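Local coordinates for protein 3,4-dihydroxybenzoate decarboxylase (Enterobacter cloacae, PDB 5NY5) that catalyses the prenylated-FMN-dependent decarboxylation of 3,4-dihydroxybenzoate and, in reverse, the para-carboxylation of catechols, as a member of the UbiD family, at residues E325-L330 with G361-G366; Y392-N397 with R434-D439; P440-D445 with G454-T459. All blocks are in the same frame, centred on the assembly; numbering follows the deposited sequence.

Overall arrangement
The three contacts follow one another along the chain, all in its C-terminal part. Interaction 1 sets the start of helix 324-346 against the loop before strand 365-370. Interaction 2, about 12 Å away between centres, joins the loop entering strand 397-401 to the one leaving strand 427-434. Interaction 3, about 8 Å from interaction 2 between centres, lies where that loop returns to strand 455-462. These strands share one mixed sheet, and the contacts line up where its parallel strands begin. Lys363 ties interaction 1 to 2, and Gln442 ties 2 to 3. All three touch the second subunit, placing this sheet end at an interface, and interactions 1 and 2 have side chains within about 9 Å of prenylated-FMN-binding residues.

Interaction 1 (E325-L330 with G361-G366)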
loop_
_atom_site.group_PDB
_atom_site.type_symbol
_atom_site.label_atom_id
_atom_site.label_comp_id
_atom_site.label_asym_id
_atom_site.label_seq_id
_atom_site.Cartn_x
_atom_site.Cartn_y
_atom_site.Cartn_z
ATOM N N GLU A 325 36.909 1.210 6.908
ATOM C CA GLU A 325 36.765 -0.065 7.602
ATOM C C GLU A 325 37.218 0.018 9.055
ATOM O O GLU A 325 36.751 -0.760 9.894
ATOM C CB GLU A 325 37.557 -1.142 6.869
ATOM C CG GLU A 325 37.286 -2.554 7.340
ATOM C CD GLU A 325 35.989 -3.098 6.791
ATOM O OE1 GLU A 325 35.459 -2.498 5.835
ATOM O OE2 GLU A 325 35.497 -4.118 7.311
ATOM N N GLU A 326 38.131 0.937 9.369
ATOM C CA GLU A 326 38.575 1.087 10.749
ATOM C C GLU A 326 37.408 1.447 11.663
ATOM O O GLU A 326 37.309 0.941 12.788
ATOM C CB GLU A 326 39.682 2.137 10.829
ATOM C CG GLU A 326 40.460 2.110 12.125
ATOM C CD GLU A 326 41.949 2.306 11.914
ATOM O OE1 GLU A 326 42.333 2.887 10.877
ATOM O OE2 GLU A 326 42.734 1.871 12.782
ATOM N N HIS A 327 36.503 2.306 11.192
ATOM C CA HIS A 327 35.298 2.592 11.963
ATOM C C HIS A 327 34.379 1.378 12.014
ATOM O O HIS A 327 33.784 1.089 13.058
ATOM C CB HIS A 327 34.564 3.792 11.371
ATOM C CG HIS A 327 33.363 4.212 12.159
ATOM N ND1 HIS A 327 32.177 3.511 12.141
ATOM C CD2 HIS A 327 33.166 5.262 12.991
ATOM C CE1 HIS A 327 31.301 4.110 12.928
ATOM N NE2 HIS A 327 31.877 5.175 13.455
ATOM N N THR A 328 34.247 0.664 10.893
ATOM C CA THR A 328 33.381 -0.510 10.851
ATOM C C THR A 328 33.784 -1.538 11.900
ATOM O O THR A 328 32.924 -2.160 12.532
ATOM C CB THR A 328 33.413 -1.134 9.455
ATOM O OG1 THR A 328 32.868 -0.217 8.502
ATOM C CG2 THR A 328 32.611 -2.422 9.431
ATOM N N THR A 329 35.089 -1.734 12.097
ATOM C CA THR A 329 35.549 -2.665 13.121
ATOM C C THR A 329 35.185 -2.169 14.513
ATOM O O THR A 329 34.560 -2.890 15.298
ATOM C CB THR A 329 37.059 -2.868 13.013
ATOM O OG1 THR A 329 37.368 -3.531 11.784
ATOM C CG2 THR A 329 37.568 -3.702 14.175
ATOM N N LEU A 330 35.565 -0.931 14.831
ATOM C CA LEU A 330 35.386 -0.426 16.187
ATOM C C LEU A 330 33.912 -0.288 16.551
ATOM O O LEU A 330 33.532 -0.497 17.706
ATOM C CB LEU A 330 36.111 0.911 16.344
ATOM C CG LEU A 330 37.629 0.845 16.154
ATOM C CD1 LEU A 330 38.265 2.217 16.301
ATOM C CD2 LEU A 330 38.248 -0.143 17.130
ATOM N N GLY A 361 28.786 1.346 7.715
ATOM C CA GLY A 361 29.744 1.845 8.678
ATOM C C GLY A 361 29.779 1.079 9.977
ATOM O O GLY A 361 30.328 1.574 10.962
ATOM N N GLY A 362 29.213 -0.125 10.005
ATOM C CA GLY A 362 29.063 -0.868 11.236
ATOM C C GLY A 362 27.876 -0.468 12.083
ATOM O O GLY A 362 27.741 -0.970 13.204
ATOM N N LYS A 363 27.010 0.410 11.588
ATOM C CA LYS A 363 25.885 0.894 12.382
ATOM C C LYS A 363 24.552 0.855 11.648
ATOM O O LYS A 363 23.539 0.510 12.256
ATOM C CB LYS A 363 26.169 2.329 12.868
ATOM C CG LYS A 363 27.376 2.448 13.789
ATOM C CD LYS A 363 27.804 3.894 13.986
ATOM C CE LYS A 363 26.857 4.642 14.906
ATOM N NZ LYS A 363 26.870 4.087 16.287
ATOM N N PHE A 364 24.523 1.186 10.360
ATOM C CA PHE A 364 23.254 1.400 9.671
ATOM C C PHE A 364 22.639 0.130 9.096
ATOM O O PHE A 364 21.411 0.023 9.038
ATOM C CB PHE A 364 23.428 2.422 8.545
ATOM C CG PHE A 364 23.663 3.826 9.024
ATOM C CD1 PHE A 364 23.567 4.144 10.366
ATOM C CD2 PHE A 364 23.972 4.833 8.126
ATOM C CE1 PHE A 364 23.781 5.438 10.805
ATOM C CE2 PHE A 364 24.185 6.127 8.558
ATOM C CZ PHE A 364 24.086 6.430 9.899
ATOM N N LEU A 365 23.449 -0.833 8.666
ATOM C CA LEU A 365 22.958 -2.025 7.989
ATOM C C LEU A 365 23.308 -3.264 8.797
ATOM O O LEU A 365 24.475 -3.481 9.134
ATOM C CB LEU A 365 23.538 -2.130 6.575
ATOM C CG LEU A 365 23.195 -3.388 5.777
ATOM C CD1 LEU A 365 21.700 -3.631 5.768
ATOM C CD2 LEU A 365 23.723 -3.276 4.353
ATOM N N GLY A 366 22.297 -4.073 9.096
ATOM C CA GLY A 366 22.498 -5.304 9.828
ATOM C C GLY A 366 22.097 -6.532 9.040
ATOM O O GLY A 366 20.998 -6.593 8.481
#
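His327 and Gly361 make the hydrogen bond of this contact: ND1 of His327, which carries the hydrogen, donates to Gly361 O at 2.9 Å. The acceptor lies close to the imidazole plane, and the nitrogen in turn lies in the carbonyl plane, but the bond is bent, with 137° at the hydrogen. CG of His327 stands anti to its backbone N (chi1 -176°), which sets it beside the carbonyl carbon; from there ND1 reaches the Gly361 carbonyl. Further along the same helix, Thr335 OG1 is hydrogen-bonded to Gly362 O.

Contacts without hydrogen bonds fill in around it. Lys363 crosses the imidazole at about a right angle, its CD meeting CE1 of His327 at the ring edge, 3.7 Å away. The lysine chain then bends at chi3 and chi4, and its NZ is held by Tyr392 OH and Glu394 OE1. Phe290 stacks on the His327 ring.

In the fold, helix 324-346 follows strand 316-319, an outer strand of a four-stranded mixed sheet, and leads into the five-stranded C-terminal sheet. The loop it meets here connects the antiparallel neighbours 351-356 and 365-370, a beta-hairpin. The side chain of His327 is about 8 Å from that of Arg171, which binds prenylated FMN in another structure of this protein, so the contact lies near the cofactor site, empty in this apo model.

Close packing of Thr328 on the two glycines makes up the remainder. Thr328 CA comes within 4.3 Å of Gly362 CA, an approach that relies on a bare glycine, whose positive phi continues that of Gly361. OG1 of Thr328 rests 3.7 Å from Gly361 C while hydrogen-bonding to Thr358 OG1, and its methyl CG2 is 4.1 Å from Gly362 N.

Interaction 2 (Y392-N397 with R434-D439)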
loop_
_atom_site.group_PDB
_atom_site.type_symbol
_atom_site.label_atom_id
_atom_site.label_comp_id
_atom_site.label_asym_id
_atom_site.label_seq_id
_atom_site.Cartn_x
_atom_site.Cartn_y
_atom_site.Cartn_z
ATOM N N TYR A 392 19.643 -1.920 18.709
ATOM C CA TYR A 392 20.525 -0.897 18.155
ATOM C C TYR A 392 19.666 0.073 17.351
ATOM O O TYR A 392 19.421 -0.135 16.162
ATOM C CB TYR A 392 21.626 -1.531 17.305
ATOM C CG TYR A 392 22.852 -0.665 17.154
ATOM C CD1 TYR A 392 23.836 -0.650 18.134
ATOM C CD2 TYR A 392 23.030 0.135 16.033
ATOM C CE1 TYR A 392 24.963 0.141 18.001
ATOM C CE2 TYR A 392 24.152 0.928 15.891
ATOM C CZ TYR A 392 25.113 0.929 16.877
ATOM O OH TYR A 392 26.230 1.718 16.739
ATOM N N SER A 393 19.216 1.144 18.007
ATOM C CA SER A 393 18.245 2.042 17.393
ATOM C C SER A 393 18.818 2.819 16.217
ATOM O O SER A 393 18.047 3.369 15.423
ATOM C CB SER A 393 17.691 3.015 18.438
ATOM O OG SER A 393 18.714 3.827 18.980
ATOM N N GLU A 394 20.139 2.879 16.079
ATOM C CA GLU A 394 20.736 3.568 14.943
ATOM C C GLU A 394 20.798 2.702 13.693
ATOM O O GLU A 394 21.259 3.178 12.653
ATOM C CB GLU A 394 22.129 4.074 15.314
ATOM C CG GLU A 394 22.090 5.273 16.248
ATOM C CD GLU A 394 23.415 5.537 16.929
ATOM O OE1 GLU A 394 24.289 4.648 16.898
ATOM O OE2 GLU A 394 23.579 6.634 17.501
ATOM N N LEU A 395 20.350 1.454 13.770
ATOM C CA LEU A 395 20.187 0.641 12.578
ATOM C C LEU A 395 19.086 1.212 11.693
ATOM O O LEU A 395 18.111 1.792 12.174
ATOM C CB LEU A 395 19.845 -0.797 12.954
ATOM C CG LEU A 395 21.007 -1.724 13.285
ATOM C CD1 LEU A 395 20.504 -2.940 14.033
ATOM C CD2 LEU A 395 21.704 -2.137 12.001
ATOM N N LYS A 396 19.251 1.040 10.385
ATOM C CA LYS A 396 18.260 1.479 9.414
ATOM C C LYS A 396 17.602 0.320 8.683
ATOM O O LYS A 396 16.376 0.260 8.604
ATOM C CB LYS A 396 18.899 2.438 8.399
ATOM C CG LYS A 396 17.914 3.054 7.426
ATOM C CD LYS A 396 18.587 4.090 6.565
ATOM C CE LYS A 396 17.639 4.680 5.546
ATOM N NZ LYS A 396 18.351 5.601 4.626
ATOM N N ASN A 397 18.384 -0.612 8.150
ATOM C CA ASN A 397 17.840 -1.726 7.392
ATOM C C ASN A 397 18.361 -3.043 7.946
ATOM O O ASN A 397 19.463 -3.117 8.493
ATOM C CB ASN A 397 18.186 -1.610 5.906
ATOM C CG ASN A 397 17.547 -0.404 5.256
ATOM O OD1 ASN A 397 16.406 -0.059 5.555
ATOM N ND2 ASN A 397 18.281 0.250 4.368
ATOM N N ARG A 434 13.195 7.034 14.600
ATOM C CA ARG A 434 14.459 7.751 14.700
ATOM C C ARG A 434 15.626 6.814 14.418
ATOM O O ARG A 434 15.670 5.683 14.907
ATOM C CB ARG A 434 14.624 8.387 16.080
ATOM C CG ARG A 434 15.971 9.071 16.249
ATOM C CD ARG A 434 15.917 10.200 17.251
ATOM N NE ARG A 434 14.840 11.137 16.955
ATOM C CZ ARG A 434 14.949 12.175 16.133
ATOM N NH1 ARG A 434 13.910 12.974 15.937
ATOM N NH2 ARG A 434 16.089 12.414 15.508
ATOM N N GLY A 435 16.563 7.290 13.606
ATOM C CA GLY A 435 17.709 6.496 13.217
ATOM C C GLY A 435 19.022 7.151 13.575
ATOM O O GLY A 435 19.622 6.831 14.606
ATOM N N HIS A 436 19.481 8.075 12.736
ATOM C CA HIS A 436 20.756 8.734 12.970
ATOM C C HIS A 436 20.819 10.003 12.134
ATOM O O HIS A 436 20.373 10.018 10.985
ATOM C CB HIS A 436 21.927 7.807 12.632
ATOM C CG HIS A 436 23.219 8.212 13.267
ATOM N ND1 HIS A 436 23.853 9.398 12.974
ATOM C CD2 HIS A 436 23.999 7.585 14.180
ATOM C CE1 HIS A 436 24.965 9.489 13.681
ATOM N NE2 HIS A 436 25.076 8.400 14.421
ATOM N N GLN A 437 21.382 11.060 12.719
ATOM C CA GLN A 437 21.438 12.357 12.057
ATOM C C GLN A 437 22.371 12.372 10.856
ATOM O O GLN A 437 22.191 13.205 9.964
ATOM C CB GLN A 437 21.879 13.429 13.052
ATOM C CG GLN A 437 20.894 13.679 14.175
ATOM C CD GLN A 437 19.915 14.789 13.851
ATOM O OE1 GLN A 437 20.123 15.564 12.918
ATOM N NE2 GLN A 437 18.844 14.877 14.631
ATOM N N LEU A 438 23.362 11.485 10.811
ATOM C CA LEU A 438 24.372 11.540 9.764
ATOM C C LEU A 438 23.966 10.813 8.490
ATOM O O LEU A 438 24.707 10.868 7.504
ATOM C CB LEU A 438 25.700 10.983 10.284
ATOM C CG LEU A 438 26.407 11.934 11.249
ATOM C CD1 LEU A 438 27.707 11.336 11.748
ATOM C CD2 LEU A 438 26.656 13.277 10.582
ATOM N N ASP A 439 22.827 10.133 8.483
ATOM C CA ASP A 439 22.252 9.655 7.231
ATOM C C ASP A 439 21.591 10.831 6.524
ATOM O O ASP A 439 20.619 11.385 7.046
ATOM C CB ASP A 439 21.237 8.549 7.491
ATOM C CG ASP A 439 20.666 7.946 6.210
ATOM O OD1 ASP A 439 20.813 8.538 5.122
ATOM O OD2 ASP A 439 20.052 6.865 6.291
HETATM O O HOH W 1 18.133 6.037 17.268
#
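Lys396 and Asp439 form a salt bridge, NZ to OD2 at 2.7 Å, using the syn lone pair of the carboxylate oxygen. The lysine is extended, CG anti to its backbone N (chi1 -174°), and crosses the aspartate side chain at about a right angle. Its buried ammonium group is also in hydrogen-bonding reach of Ser441 OG and of Thr418 O and Met421 O of the second subunit, more acceptors than three hydrogens can fully serve.

At the other end one water bridges the loops: it lies 2.9 Å from Ser393 OG and 3.2 Å from Gly435 O, to which it can donate, though acceptors here outnumber its protons. Between these polar ends, Glu394 CA approaches Gly435 O at 3.5 Å in a CA-H...O contact.

Beyond it the Glu394 side chain meets His436, CD to CD2 at 3.5 Å, the carboxylate and ring planes 51° apart, while Lys363 holds OE1 in a salt bridge. ND1 of His436 accepts from Leu438 N at 3.0 Å almost straight and in the ring plane, fixing the ring's rotation within the type I turn His436 to Asp439. Phe290 and Phe364 pack edge-to-face with the same imidazole.

Residues 392-397 close the beta-alpha-beta unit of strand 365-370, helix 380-391 and strand 397-401, while 434-439 leave strand 427-434; strand 455-462 runs between those last two strands, and its Lys458 reaches Leu395 O and Arg434 O.

Interaction 3 (P440-D445 with G454-T459); sequences PSQSPD and GISCKT
Gln442 lays its side chain across the start of strand 455-462, over Ser456 and beside Gly454. CG is anti to the carbonyl carbon (chi1 -61°), and the chain stays extended from there, bringing the amide carbon CD to 3.3 Å from Ser456 CB. At the root of the side chain, Gln442 CB presses against Ile455 O at 3.1 Å. Its backbone is folded into an inverse gamma turn, and from that bend Gln442 O accepts a hydrogen bond from Gly454 N at 3.0 Å.

The Ser456 hydroxyl does not bond to the amide: OG is anti to the backbone N (chi1 176°) and donates to Cys457 O at 2.7 Å, approaching from well above the carbonyl plane. What faces Gln442 is therefore mainly the serine CB. Ser443 OG accepts from Asp445 N at 3.0 Å, an ST turn, and Asp445 OD2 makes a salt bridge to Arg472 of the second subunit.

The contact fastens the long loop between strands 427-434 and 455-462 back onto the strand it enters. Two acceptors, Gln442 OE1 and Gly454 O, face each other at 2.9 Å without a proton between them. Such a pairing is probably tolerated because consecutive backbone N-H groups serve them, His436 N for the amide oxygen and Gly435 N for the carbonyl; together with the weak bond from NE2 to Asp439 OD2, this probably sets which way round the amide lies.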
loop_
_atom_site.group_PDB
_atom_site.type_symbol
_atom_site.label_atom_id
_atom_site.label_comp_id
_atom_site.label_asym_id
_atom_site.label_seq_id
_atom_site.Cartn_x
_atom_site.Cartn_y
_atom_site.Cartn_z
ATOM N N PRO A 440 22.084 11.248 5.356
ATOM C CA PRO A 440 21.509 12.433 4.703
ATOM C C PRO A 440 20.106 12.208 4.169
ATOM O O PRO A 440 19.374 13.186 3.978
ATOM C CB PRO A 440 22.497 12.725 3.564
ATOM C CG PRO A 440 23.711 11.901 3.860
ATOM C CD PRO A 440 23.220 10.705 4.600
ATOM N N SER A 441 19.708 10.962 3.922
ATOM C CA SER A 441 18.355 10.681 3.468
ATOM C C SER A 441 17.331 10.718 4.596
ATOM O O SER A 441 16.130 10.653 4.319
ATOM C CB SER A 441 18.305 9.321 2.769
ATOM O OG SER A 441 18.468 8.264 3.695
ATOM N N GLN A 442 17.768 10.816 5.850
ATOM C CA GLN A 442 16.852 10.924 6.984
ATOM C C GLN A 442 16.438 12.383 7.183
ATOM O O GLN A 442 16.720 13.024 8.194
ATOM C CB GLN A 442 17.492 10.336 8.235
ATOM C CG GLN A 442 17.827 8.868 8.082
ATOM C CD GLN A 442 18.126 8.183 9.397
ATOM O OE1 GLN A 442 17.850 8.717 10.466
ATOM N NE2 GLN A 442 18.687 6.982 9.320
ATOM N N SER A 443 15.750 12.897 6.166
ATOM C CA SER A 443 15.387 14.293 6.047
ATOM C C SER A 443 13.941 14.413 5.590
ATOM O O SER A 443 13.465 13.576 4.809
ATOM C CB SER A 443 16.303 15.020 5.049
ATOM O OG SER A 443 15.808 16.310 4.738
ATOM N N PRO A 444 13.217 15.427 6.066
ATOM C CA PRO A 444 11.882 15.685 5.512
ATOM C C PRO A 444 11.910 15.989 4.026
ATOM O O PRO A 444 10.910 15.754 3.336
ATOM C CB PRO A 444 11.390 16.889 6.328
ATOM C CG PRO A 444 12.180 16.846 7.585
ATOM C CD PRO A 444 13.529 16.315 7.197
ATOM N N ASP A 445 13.031 16.500 3.512
ATOM C CA ASP A 445 13.170 16.775 2.088
ATOM C C ASP A 445 13.276 15.509 1.252
ATOM O O ASP A 445 13.153 15.585 0.025
ATOM C CB ASP A 445 14.399 17.649 1.843
ATOM C CG ASP A 445 14.394 18.908 2.682
ATOM O OD1 ASP A 445 13.303 19.467 2.915
ATOM O OD2 ASP A 445 15.484 19.339 3.109
ATOM N N GLY A 454 17.216 13.031 11.182
ATOM C CA GLY A 454 17.548 11.870 11.975
ATOM C C GLY A 454 16.445 10.848 12.107
ATOM O O GLY A 454 16.635 9.847 12.807
ATOM N N ILE A 455 15.299 11.068 11.471
ATOM C CA ILE A 455 14.204 10.110 11.454
ATOM C C ILE A 455 14.185 9.445 10.090
ATOM O O ILE A 455 14.495 10.070 9.070
ATOM C CB ILE A 455 12.852 10.785 11.769
ATOM C CG1 ILE A 455 12.958 11.594 13.061
ATOM C CG2 ILE A 455 11.744 9.749 11.877
ATOM C CD1 ILE A 455 11.708 12.342 13.413
ATOM N N SER A 456 13.822 8.166 10.071
ATOM C CA SER A 456 13.932 7.380 8.855
ATOM C C SER A 456 12.777 6.400 8.747
ATOM O O SER A 456 12.085 6.103 9.721
ATOM C CB SER A 456 15.258 6.612 8.812
ATOM O OG SER A 456 15.333 5.770 7.678
ATOM N N CYS A 457 12.583 5.904 7.533
ATOM C CA CYS A 457 11.866 4.662 7.317
ATOM C C CYS A 457 12.873 3.526 7.429
ATOM O O CYS A 457 13.956 3.591 6.842
ATOM C CB CYS A 457 11.182 4.653 5.952
ATOM S SG CYS A 457 10.326 3.125 5.543
ATOM N N LYS A 458 12.534 2.510 8.209
ATOM C CA LYS A 458 13.400 1.364 8.414
ATOM C C LYS A 458 12.776 0.153 7.741
ATOM O O LYS A 458 11.569 -0.068 7.845
ATOM C CB LYS A 458 13.622 1.115 9.906
ATOM C CG LYS A 458 14.127 2.352 10.634
ATOM C CD LYS A 458 14.725 2.026 11.989
ATOM C CE LYS A 458 15.352 3.262 12.613
ATOM N NZ LYS A 458 16.120 2.934 13.845
ATOM N N THR A 459 13.594 -0.616 7.031
ATOM C CA THR A 459 13.101 -1.657 6.142
ATOM C C THR A 459 13.691 -3.001 6.530
ATOM O O THR A 459 14.897 -3.113 6.771
ATOM C CB THR A 459 13.440 -1.331 4.682
ATOM O OG1 THR A 459 12.985 -0.009 4.373
ATOM C CG2 THR A 459 12.762 -2.311 3.748
#